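Local coordinates for uncharacterized protein MG376 homolog (Mycoplasma pneumoniae, PDB 2HQL) that probably binds single-stranded DNA, as a small OB-fold protein that assembles with a second copy of itself, at residues F12-I17 against T69-G74; F29-K34 against Y48-N53; Y58-H63 against I91-I96; G74-Y79 against W87-E92. All coordinates share one frame; numbering follows the deposited sequence.

Contact 1 of 4, residues F12-I17 against T69-G74; sequences FLEGEI and TISIEG
L13 and I72 form one hydrogen-bonded pair of an antiparallel ladder, and G15 and I70 form the next, between strand segments whose axes lie 4.7 Å apart. Four backbone hydrogen bonds carry the pairing. I72 N reaches L13 O at 2.8 Å and I70 N reaches G15 O at 2.9 Å, both nearly in line with the carbonyl. The bond from L13 N to I72 O is longer, 3.2 Å, and its donor stands above the carbonyl plane. A CA-H...O contact is added where T69 CA lies 3.1 Å from G15 O.

Beside the partly exposed E14, S71 has OG anti to its carbonyl carbon (chi1 -58°), and OG lies closest to E14 CB, at 3.3 Å, with no hydrogen bond to the carboxylate. On the face of L13, I70 and I72 the contacts are apolar: I17 CG1 meets I70 CG2 at 4.1 Å, and both residues touch I33 of the neighbouring strand. I70, whose beta branching suits an extended strand, also touches L60 and H63 of the helix. G15 is a glycine in a buried hydrogen-bonded pair, adding no side chain to this face. F12 and L13 also pair with a strand of the second subunit.

Between the two strands polar bonding thus belongs to the backbone; the face of L13, I70 and I72 is apolar, that of E14, E16, T69 and S71 mainly polar, with F12 at its end.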
# COMPACT_ATOMS: atom_id res chain seq x y z
N PHE A 12 -0.10 -7.83 1.50
CA PHE A 12 0.52 -8.77 2.42
C PHE A 12 1.81 -8.09 2.85
O PHE A 12 2.64 -7.72 2.01
CB PHE A 12 0.82 -10.09 1.72
CG PHE A 12 -0.41 -10.81 1.27
CD1 PHE A 12 -0.94 -11.84 2.04
CD2 PHE A 12 -1.06 -10.44 0.10
CE1 PHE A 12 -2.09 -12.48 1.66
CE2 PHE A 12 -2.23 -11.08 -0.30
CZ PHE A 12 -2.74 -12.11 0.48
N LEU A 13 2.00 -7.93 4.15
CA LEU A 13 3.17 -7.22 4.62
C LEU A 13 3.60 -7.67 5.99
O LEU A 13 2.80 -8.17 6.77
CB LEU A 13 2.85 -5.73 4.65
CG LEU A 13 3.91 -4.66 4.88
CD1 LEU A 13 4.87 -4.60 3.69
CD2 LEU A 13 3.20 -3.34 5.07
N GLU A 14 4.88 -7.46 6.30
CA GLU A 14 5.46 -7.82 7.58
C GLU A 14 6.50 -6.79 8.02
O GLU A 14 7.24 -6.26 7.20
CB GLU A 14 6.13 -9.19 7.50
CG GLU A 14 7.19 -9.38 8.57
CD GLU A 14 8.00 -10.64 8.40
OE1 GLU A 14 8.13 -11.13 7.26
OE2 GLU A 14 8.51 -11.13 9.43
N GLY A 15 6.56 -6.53 9.32
CA GLY A 15 7.54 -5.59 9.82
C GLY A 15 7.62 -5.65 11.33
O GLY A 15 6.94 -6.46 11.96
N GLU A 16 8.45 -4.79 11.90
CA GLU A 16 8.62 -4.73 13.35
C GLU A 16 7.72 -3.65 13.94
O GLU A 16 7.76 -2.50 13.51
CB GLU A 16 10.09 -4.45 13.69
CG GLU A 16 10.36 -3.83 15.07
CD GLU A 16 10.68 -4.84 16.17
OE1 GLU A 16 11.72 -5.51 16.06
OE2 GLU A 16 9.89 -4.95 17.13
N ILE A 17 6.91 -4.02 14.92
CA ILE A 17 6.02 -3.09 15.60
C ILE A 17 6.85 -1.97 16.24
O ILE A 17 7.74 -2.24 17.06
CB ILE A 17 5.21 -3.81 16.69
CG1 ILE A 17 4.51 -5.04 16.08
CG2 ILE A 17 4.22 -2.85 17.34
CD1 ILE A 17 3.73 -5.90 17.06
N THR A 69 7.60 -8.50 15.80
CA THR A 69 7.26 -8.40 14.38
C THR A 69 5.83 -8.88 14.21
O THR A 69 5.25 -9.47 15.12
CB THR A 69 8.17 -9.28 13.48
OG1 THR A 69 7.74 -10.65 13.55
CG2 THR A 69 9.62 -9.18 13.91
N ILE A 70 5.27 -8.63 13.03
CA ILE A 70 3.92 -9.06 12.73
C ILE A 70 3.77 -9.09 11.22
O ILE A 70 4.34 -8.25 10.52
CB ILE A 70 2.85 -8.11 13.33
CG1 ILE A 70 1.45 -8.70 13.07
CG2 ILE A 70 2.98 -6.71 12.71
CD1 ILE A 70 0.31 -7.98 13.75
N SER A 71 3.03 -10.09 10.72
CA SER A 71 2.78 -10.25 9.29
C SER A 71 1.28 -10.23 9.15
O SER A 71 0.58 -10.79 9.99
CB SER A 71 3.30 -11.59 8.78
OG SER A 71 4.69 -11.74 9.02
N ILE A 72 0.76 -9.60 8.10
CA ILE A 72 -0.69 -9.56 7.90
C ILE A 72 -1.12 -9.65 6.45
O ILE A 72 -0.30 -9.73 5.53
CB ILE A 72 -1.32 -8.23 8.45
CG1 ILE A 72 -0.76 -7.03 7.66
CG2 ILE A 72 -1.07 -8.07 9.95
CD1 ILE A 72 -1.60 -5.78 7.77
N GLU A 73 -2.44 -9.63 6.27
CA GLU A 73 -3.09 -9.60 4.98
C GLU A 73 -4.03 -8.41 5.18
O GLU A 73 -4.73 -8.34 6.18
CB GLU A 73 -3.91 -10.86 4.72
CG GLU A 73 -4.28 -11.04 3.25
CD GLU A 73 -5.75 -10.78 2.95
OE1 GLU A 73 -6.58 -11.47 3.57
OE2 GLU A 73 -6.06 -9.92 2.09
N GLY A 74 -4.03 -7.46 4.26
CA GLY A 74 -4.91 -6.32 4.47
C GLY A 74 -5.35 -5.63 3.21
O GLY A 74 -5.08 -6.10 2.10

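Contact 2 of 4, residues F29-K34 against Y48-N53; sequences FLVTIK and YVIYAN
V31 O receives the N-H of I50 at 2.8 Å in an almost straight bond (169°), and V31 N answers to I50 O. The same reciprocal pair of hydrogen bonds ties I33 to Y48, where I33 N to Y48 O is again 2.8 Å, and F29 to A52, where A52 N meets F29 O at a longer 3.2 Å.

On the buried face, I50 has CG1 between its backbone N and carbonyl carbon (chi1 61°), which brings CG1 to 3.8 Å from V31 CB. The I50 and I33 side chains cross obliquely, with I50 CD1 3.6 Å from I33 CG1. Branched aliphatic residues suit this face, since they favour extended backbone and fill the core; L60 of helix 54-64 packs on F29, V31 and A52 here. Y48 points to this same face, and its OH makes a weak hydrogen bond to L76 O of the second subunit. The other, partly exposed face is more mixed: L30 lies alongside Y51, with L30 CG 3.7 Å from Y51 CB, and T32 OG1 sits 3.8 Å from V49 CG2.

This is the beta hairpin of strands 28-39 and 42-53, the second and third strands of the OB fold, a region that in relatives commonly contributes to nucleic acid binding.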
# COMPACT_ATOMS: atom_id res chain seq x y z
N PHE A 29 -7.66 0.12 16.58
CA PHE A 29 -6.34 0.12 17.19
C PHE A 29 -5.31 0.31 16.08
O PHE A 29 -5.30 -0.44 15.11
CB PHE A 29 -6.07 -1.21 17.89
CG PHE A 29 -4.82 -1.23 18.71
CD1 PHE A 29 -4.68 -0.38 19.80
CD2 PHE A 29 -3.79 -2.12 18.41
CE1 PHE A 29 -3.54 -0.41 20.60
CE2 PHE A 29 -2.63 -2.17 19.20
CZ PHE A 29 -2.50 -1.31 20.30
N LEU A 30 -4.45 1.31 16.24
CA LEU A 30 -3.45 1.59 15.23
C LEU A 30 -2.05 1.23 15.64
O LEU A 30 -1.58 1.60 16.72
CB LEU A 30 -3.48 3.06 14.82
CG LEU A 30 -4.62 3.46 13.87
CD1 LEU A 30 -5.95 3.55 14.62
CD2 LEU A 30 -4.25 4.79 13.22
N VAL A 31 -1.39 0.52 14.74
CA VAL A 31 -0.02 0.07 14.92
C VAL A 31 0.86 0.64 13.80
O VAL A 31 0.42 0.81 12.66
CB VAL A 31 0.05 -1.48 14.94
CG1 VAL A 31 1.52 -1.96 15.01
CG2 VAL A 31 -0.75 -2.03 16.12
N THR A 32 2.10 0.96 14.14
CA THR A 32 3.05 1.47 13.16
C THR A 32 4.20 0.49 13.06
O THR A 32 4.89 0.20 14.05
CB THR A 32 3.56 2.86 13.53
OG1 THR A 32 2.49 3.80 13.39
CG2 THR A 32 4.70 3.27 12.60
N ILE A 33 4.40 0.01 11.84
CA ILE A 33 5.40 -1.00 11.50
C ILE A 33 6.59 -0.46 10.70
O ILE A 33 6.46 0.49 9.93
CB ILE A 33 4.73 -2.12 10.66
CG1 ILE A 33 3.45 -2.62 11.35
CG2 ILE A 33 5.66 -3.26 10.44
CD1 ILE A 33 3.64 -3.14 12.74
N LYS A 34 7.74 -1.09 10.89
CA LYS A 34 8.97 -0.74 10.19
C LYS A 34 9.40 -1.94 9.36
O LYS A 34 9.38 -3.08 9.83
CB LYS A 34 10.09 -0.42 11.19
CG LYS A 34 11.48 -0.36 10.54
CD LYS A 34 12.63 -0.25 11.56
CE LYS A 34 12.81 -1.53 12.38
NZ LYS A 34 13.95 -1.43 13.35
N TYR A 48 5.15 2.00 8.00
CA TYR A 48 3.78 1.83 7.55
C TYR A 48 2.86 1.91 8.74
O TYR A 48 3.25 1.59 9.87
CB TYR A 48 3.63 0.48 6.88
CG TYR A 48 4.54 0.31 5.68
CD1 TYR A 48 4.26 0.95 4.48
CD2 TYR A 48 5.69 -0.48 5.76
CE1 TYR A 48 5.10 0.81 3.38
CE2 TYR A 48 6.54 -0.62 4.66
CZ TYR A 48 6.23 0.02 3.49
OH TYR A 48 7.04 -0.11 2.39
N VAL A 49 1.62 2.34 8.50
CA VAL A 49 0.64 2.42 9.56
C VAL A 49 -0.46 1.45 9.21
O VAL A 49 -1.02 1.48 8.12
CB VAL A 49 0.04 3.84 9.68
CG1 VAL A 49 -1.01 3.85 10.77
CG2 VAL A 49 1.13 4.84 10.00
N ILE A 50 -0.75 0.55 10.14
CA ILE A 50 -1.78 -0.45 9.94
C ILE A 50 -2.79 -0.30 11.07
O ILE A 50 -2.48 0.30 12.10
CB ILE A 50 -1.17 -1.87 9.94
CG1 ILE A 50 -0.50 -2.15 11.29
CG2 ILE A 50 -0.11 -1.98 8.85
CD1 ILE A 50 -0.01 -3.57 11.43
N TYR A 51 -3.99 -0.82 10.87
CA TYR A 51 -5.01 -0.75 11.92
C TYR A 51 -5.97 -1.92 11.84
O TYR A 51 -5.90 -2.71 10.90
CB TYR A 51 -5.81 0.57 11.85
CG TYR A 51 -6.70 0.72 10.65
CD1 TYR A 51 -6.22 1.28 9.46
CD2 TYR A 51 -8.04 0.32 10.69
CE1 TYR A 51 -7.05 1.43 8.34
CE2 TYR A 51 -8.88 0.47 9.57
CZ TYR A 51 -8.37 1.03 8.40
OH TYR A 51 -9.18 1.17 7.29
N ALA A 52 -6.86 -2.02 12.83
CA ALA A 52 -7.86 -3.07 12.88
C ALA A 52 -9.05 -2.63 13.72
O ALA A 52 -8.93 -1.76 14.59
CB ALA A 52 -7.25 -4.33 13.47
N ASN A 53 -10.20 -3.23 13.46
CA ASN A 53 -11.43 -2.92 14.17
C ASN A 53 -12.01 -4.16 14.85
O ASN A 53 -11.56 -5.29 14.60
CB ASN A 53 -12.46 -2.35 13.20
CG ASN A 53 -12.12 -0.95 12.76
OD1 ASN A 53 -12.40 0.02 13.48
ND2 ASN A 53 -11.51 -0.83 11.60

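Contact 3 of 4, residues Y58-H63 against I91-I96; sequences YELEKH and IEIVKI
L60 lays its two methyls against I93, with L60 CD2 only 3.5 Å from I93 CD1, a tight carbon contact. This is the helix of the OB fold packing on its sheet: helix 54-64 follows the third strand and lies over strand 86-96, the two short axes 10.1 Å apart and inclined at 49°. A leucine suits the helix face here because its forked end can touch several strands at once; L60 also meets F29, V31, A52 and I70, so it sits in the common core.

The next residue of the strand to touch the helix is I96. Its CG1 is anti to the carbonyl carbon (chi1 -62°), and CD1 beyond it reaches the helix backbone, 4.0 Å from L60 CA. The side chains of L60 and I96 cross at about a right angle, their CD1 atoms 4.1 Å apart. The other branch of I96 serves a different partner: CG2 lies 3.7 Å from H63 CD2, a carbon of the imidazole. The H63 ring in turn meets that of Y67. Between I93 and I96 the strand makes a classic beta bulge, V94 and K95 both facing E73.

Toward the outside the contact becomes polar, and a water links helix and strand loosely: I96 N donates to it at 3.0 Å, while the water gives a weak bond of 3.5 Å to E59 OE1.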
# COMPACT_ATOMS: atom_id res chain seq x y z
N TYR A 58 -8.43 -6.01 19.18
CA TYR A 58 -7.99 -6.57 20.45
C TYR A 58 -6.97 -7.68 20.28
O TYR A 58 -6.16 -7.93 21.17
CB TYR A 58 -9.20 -7.05 21.22
CG TYR A 58 -9.97 -5.91 21.81
CD1 TYR A 58 -9.50 -5.25 22.95
CD2 TYR A 58 -11.16 -5.46 21.23
CE1 TYR A 58 -10.19 -4.18 23.51
CE2 TYR A 58 -11.85 -4.38 21.77
CZ TYR A 58 -11.37 -3.75 22.91
OH TYR A 58 -12.06 -2.69 23.47
N GLU A 59 -7.02 -8.35 19.13
CA GLU A 59 -6.06 -9.40 18.80
C GLU A 59 -4.74 -8.68 18.51
O GLU A 59 -3.67 -9.10 18.93
CB GLU A 59 -6.47 -10.15 17.54
CG GLU A 59 -7.74 -10.97 17.64
CD GLU A 59 -8.12 -11.59 16.31
OE1 GLU A 59 -7.25 -12.27 15.71
OE2 GLU A 59 -9.28 -11.40 15.87
N LEU A 60 -4.86 -7.58 17.76
CA LEU A 60 -3.71 -6.77 17.38
C LEU A 60 -2.96 -6.26 18.61
O LEU A 60 -1.74 -6.41 18.73
CB LEU A 60 -4.18 -5.61 16.49
CG LEU A 60 -3.13 -4.72 15.79
CD1 LEU A 60 -2.07 -5.60 15.13
CD2 LEU A 60 -3.83 -3.82 14.76
N GLU A 61 -3.70 -5.66 19.54
CA GLU A 61 -3.11 -5.13 20.77
C GLU A 61 -2.43 -6.23 21.58
O GLU A 61 -1.41 -5.99 22.22
CB GLU A 61 -4.19 -4.44 21.60
CG GLU A 61 -3.74 -4.06 22.99
CD GLU A 61 -4.82 -3.37 23.77
OE1 GLU A 61 -5.95 -3.90 23.84
OE2 GLU A 61 -4.54 -2.28 24.31
N LYS A 62 -3.00 -7.43 21.54
CA LYS A 62 -2.42 -8.57 22.25
C LYS A 62 -1.17 -9.07 21.53
O LYS A 62 -0.12 -9.26 22.15
CB LYS A 62 -3.47 -9.68 22.38
CG LYS A 62 -4.60 -9.31 23.33
CD LYS A 62 -5.68 -10.39 23.43
CE LYS A 62 -6.65 -10.05 24.55
NZ LYS A 62 -7.83 -10.95 24.57
N HIS A 63 -1.29 -9.29 20.22
CA HIS A 63 -0.15 -9.73 19.42
C HIS A 63 0.94 -8.69 19.60
O HIS A 63 2.12 -8.98 19.47
CB HIS A 63 -0.54 -9.82 17.94
CG HIS A 63 0.61 -10.16 17.03
ND1 HIS A 63 1.77 -9.43 17.00
CD2 HIS A 63 0.74 -11.14 16.11
CE1 HIS A 63 2.59 -9.96 16.10
NE2 HIS A 63 1.99 -10.99 15.55
N ILE A 91 -3.06 0.61 6.11
CA ILE A 91 -3.52 -0.72 5.74
C ILE A 91 -4.55 -1.24 6.72
O ILE A 91 -4.26 -1.38 7.91
CB ILE A 91 -2.39 -1.77 5.68
CG1 ILE A 91 -1.24 -1.27 4.79
CG2 ILE A 91 -2.95 -3.09 5.15
CD1 ILE A 91 -0.28 -0.33 5.49
N GLU A 92 -5.74 -1.52 6.21
CA GLU A 92 -6.84 -2.06 6.99
C GLU A 92 -6.58 -3.56 7.13
O GLU A 92 -6.69 -4.32 6.17
CB GLU A 92 -8.16 -1.84 6.26
CG GLU A 92 -9.38 -2.18 7.08
CD GLU A 92 -10.63 -2.18 6.25
OE1 GLU A 92 -10.61 -1.51 5.20
OE2 GLU A 92 -11.63 -2.82 6.64
N ILE A 93 -6.23 -3.98 8.33
CA ILE A 93 -5.93 -5.38 8.58
C ILE A 93 -7.14 -6.29 8.41
O ILE A 93 -8.22 -6.02 8.95
CB ILE A 93 -5.33 -5.55 10.00
CG1 ILE A 93 -3.95 -4.88 10.05
CG2 ILE A 93 -5.28 -7.03 10.38
CD1 ILE A 93 -3.38 -4.75 11.44
N VAL A 94 -6.96 -7.36 7.64
CA VAL A 94 -8.01 -8.33 7.40
C VAL A 94 -7.63 -9.60 8.13
O VAL A 94 -8.47 -10.29 8.70
CB VAL A 94 -8.15 -8.66 5.89
CG1 VAL A 94 -8.97 -9.92 5.71
CG2 VAL A 94 -8.84 -7.51 5.15
N LYS A 95 -6.33 -9.89 8.14
CA LYS A 95 -5.86 -11.10 8.79
C LYS A 95 -4.45 -11.00 9.39
O LYS A 95 -3.53 -10.43 8.78
CB LYS A 95 -5.93 -12.24 7.78
CG LYS A 95 -5.76 -13.62 8.39
CD LYS A 95 -6.04 -14.70 7.37
CE LYS A 95 -5.89 -16.07 8.01
NZ LYS A 95 -4.52 -16.23 8.57
N ILE A 96 -4.28 -11.55 10.58
CA ILE A 96 -2.99 -11.57 11.25
C ILE A 96 -2.47 -12.99 11.18
O ILE A 96 -3.22 -13.94 11.41
CB ILE A 96 -3.08 -11.17 12.73
CG1 ILE A 96 -3.60 -9.73 12.86
CG2 ILE A 96 -1.71 -11.29 13.39
CD1 ILE A 96 -3.71 -9.26 14.29
O HOH W 1 -6.30 -12.87 12.42

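Contact 4 of 4, residues G74-Y79 against W87-E92; sequences GILRTY and WKTTIE
G74-Y79 and W87-E92 run antiparallel at 151°, their axes 4.4 Å apart, with I75-E92, R77-T90 and Y79-K88 as hydrogen-bonded pairs; the bond from K88 N to Y79 O is weak.

The polar centre is the salt bridge of R77 and E92. R77 approaches side-on and directs two nitrogens at one oxygen: NE lies 2.7 Å from E92 OE1 and NH2 3.0 Å from that same OE1. The guanidinium and carboxylate planes are nearly coplanar, 21° apart. I75 CG2 sits over the centre of the guanidinium, 3.6 Å above its plane, so an aliphatic branch backs one flat side while the edge serves the acid. Two bonds to OE1 would be expected to draw charge onto that oxygen.

Farther out, Y79 has CG between its backbone N and carbonyl carbon (chi1 69°), and its ring carries a CH-pi contact: K88 CB stands 3.9 Å from the ring centroid, over one face. T90 CG2 approaches the edge, 4.0 Å from Y79 CE1. On the reverse of the hairpin, L76 CD1 touches I91 CG1 at 3.8 Å. Beta-branched I75, T78, T89, T90 and I91 suit the extended backbone. T78 OG1 is hydrogen-bonded to D46 OD1 of the second subunit, and W87 meets the ring of Y47 of that subunit.

This is the beta hairpin of the fourth and fifth OB strands, whose projecting part contributes to the dimer interface.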
# COMPACT_ATOMS: atom_id res chain seq x y z
N GLY A 74 -4.03 -7.46 4.26
CA GLY A 74 -4.91 -6.32 4.47
C GLY A 74 -5.35 -5.63 3.21
O GLY A 74 -5.08 -6.10 2.10
N ILE A 75 -6.01 -4.50 3.39
CA ILE A 75 -6.53 -3.71 2.28
C ILE A 75 -5.93 -2.31 2.32
O ILE A 75 -6.01 -1.61 3.33
CB ILE A 75 -8.07 -3.63 2.36
CG1 ILE A 75 -8.65 -5.04 2.58
CG2 ILE A 75 -8.62 -3.08 1.09
CD1 ILE A 75 -10.15 -5.07 2.81
N LEU A 76 -5.31 -1.90 1.23
CA LEU A 76 -4.69 -0.58 1.18
C LEU A 76 -5.73 0.55 1.08
O LEU A 76 -6.51 0.62 0.12
CB LEU A 76 -3.71 -0.52 0.00
CG LEU A 76 -2.60 0.52 0.10
CD1 LEU A 76 -1.83 0.35 1.40
CD2 LEU A 76 -1.68 0.36 -1.08
N ARG A 77 -5.72 1.42 2.09
CA ARG A 77 -6.62 2.58 2.19
C ARG A 77 -5.80 3.87 2.25
O ARG A 77 -4.58 3.83 2.34
CB ARG A 77 -7.46 2.51 3.47
CG ARG A 77 -8.17 1.20 3.71
CD ARG A 77 -9.12 0.89 2.57
NE ARG A 77 -10.11 -0.10 2.95
CZ ARG A 77 -11.04 -0.57 2.12
NH1 ARG A 77 -11.08 -0.14 0.88
NH2 ARG A 77 -11.93 -1.45 2.55
N THR A 78 -6.49 5.00 2.21
CA THR A 78 -5.84 6.30 2.30
C THR A 78 -6.81 7.30 2.90
O THR A 78 -8.02 7.06 2.94
CB THR A 78 -5.44 6.86 0.91
OG1 THR A 78 -6.62 7.17 0.16
CG2 THR A 78 -4.57 5.87 0.13
N TYR A 79 -6.27 8.42 3.38
CA TYR A 79 -7.08 9.51 3.91
C TYR A 79 -6.35 10.78 3.47
O TYR A 79 -5.17 10.72 3.13
CB TYR A 79 -7.23 9.46 5.44
CG TYR A 79 -5.98 9.74 6.25
CD1 TYR A 79 -5.09 8.72 6.57
CD2 TYR A 79 -5.71 11.02 6.73
CE1 TYR A 79 -3.96 8.97 7.34
CE2 TYR A 79 -4.58 11.28 7.51
CZ TYR A 79 -3.72 10.25 7.81
OH TYR A 79 -2.60 10.49 8.59
N TRP A 87 -2.43 12.40 0.04
CA TRP A 87 -3.32 11.34 0.48
C TRP A 87 -2.43 10.30 1.14
O TRP A 87 -1.70 9.59 0.47
CB TRP A 87 -4.06 10.73 -0.70
CG TRP A 87 -5.04 11.65 -1.29
CD1 TRP A 87 -4.78 12.76 -2.03
CD2 TRP A 87 -6.46 11.61 -1.11
NE1 TRP A 87 -5.95 13.42 -2.33
CE2 TRP A 87 -7.00 12.74 -1.77
CE3 TRP A 87 -7.33 10.74 -0.46
CZ2 TRP A 87 -8.36 13.01 -1.80
CZ3 TRP A 87 -8.68 11.01 -0.48
CH2 TRP A 87 -9.19 12.13 -1.14
N LYS A 88 -2.50 10.24 2.46
CA LYS A 88 -1.69 9.31 3.24
C LYS A 88 -2.21 7.89 3.11
O LYS A 88 -3.39 7.69 2.87
CB LYS A 88 -1.67 9.75 4.71
CG LYS A 88 -1.15 11.18 4.95
CD LYS A 88 0.36 11.24 4.84
CE LYS A 88 0.89 12.67 4.68
NZ LYS A 88 2.36 12.70 4.38
N THR A 89 -1.33 6.91 3.25
CA THR A 89 -1.70 5.49 3.15
C THR A 89 -1.72 4.72 4.48
O THR A 89 -0.84 4.88 5.34
CB THR A 89 -0.74 4.77 2.19
OG1 THR A 89 -0.97 5.25 0.87
CG2 THR A 89 -0.96 3.27 2.23
N THR A 90 -2.74 3.88 4.64
CA THR A 90 -2.89 3.03 5.83
C THR A 90 -3.38 1.66 5.37
O THR A 90 -4.04 1.56 4.33
CB THR A 90 -3.94 3.57 6.85
OG1 THR A 90 -5.24 3.63 6.23
CG2 THR A 90 -3.56 4.94 7.34
N ILE A 91 -3.06 0.61 6.11
CA ILE A 91 -3.52 -0.72 5.74
C ILE A 91 -4.55 -1.24 6.72
O ILE A 91 -4.26 -1.38 7.91
CB ILE A 91 -2.39 -1.77 5.68
CG1 ILE A 91 -1.24 -1.27 4.79
CG2 ILE A 91 -2.95 -3.09 5.15
CD1 ILE A 91 -0.28 -0.33 5.49
N GLU A 92 -5.74 -1.52 6.21
CA GLU A 92 -6.84 -2.06 6.99
C GLU A 92 -6.58 -3.56 7.13
O GLU A 92 -6.69 -4.32 6.17
CB GLU A 92 -8.16 -1.84 6.26
CG GLU A 92 -9.38 -2.18 7.08
CD GLU A 92 -10.63 -2.18 6.25
OE1 GLU A 92 -10.61 -1.51 5.20
OE2 GLU A 92 -11.63 -2.82 6.64

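Overall arrangement
From the N terminus, strand 9-22 supplies 12-17, which pairs with 69-74, closing the loop of contact 1. Inside that loop the chain makes the hairpin of contact 2 and then enters the helix, whose residues 58-63 open contact 3. Contact 1 closes before contact 3 does, at 91-96, so these two cross. Contact 4, a local hairpin within the span of contact 3, opens after contact 1 and shares I91 and E92 with contact 3; G74 is common to contacts 1 and 4. Together they link the first strand to the fourth, second to third, fourth to fifth, and helix to fifth. Contacts 1, 2 and 4 also reach the second subunit.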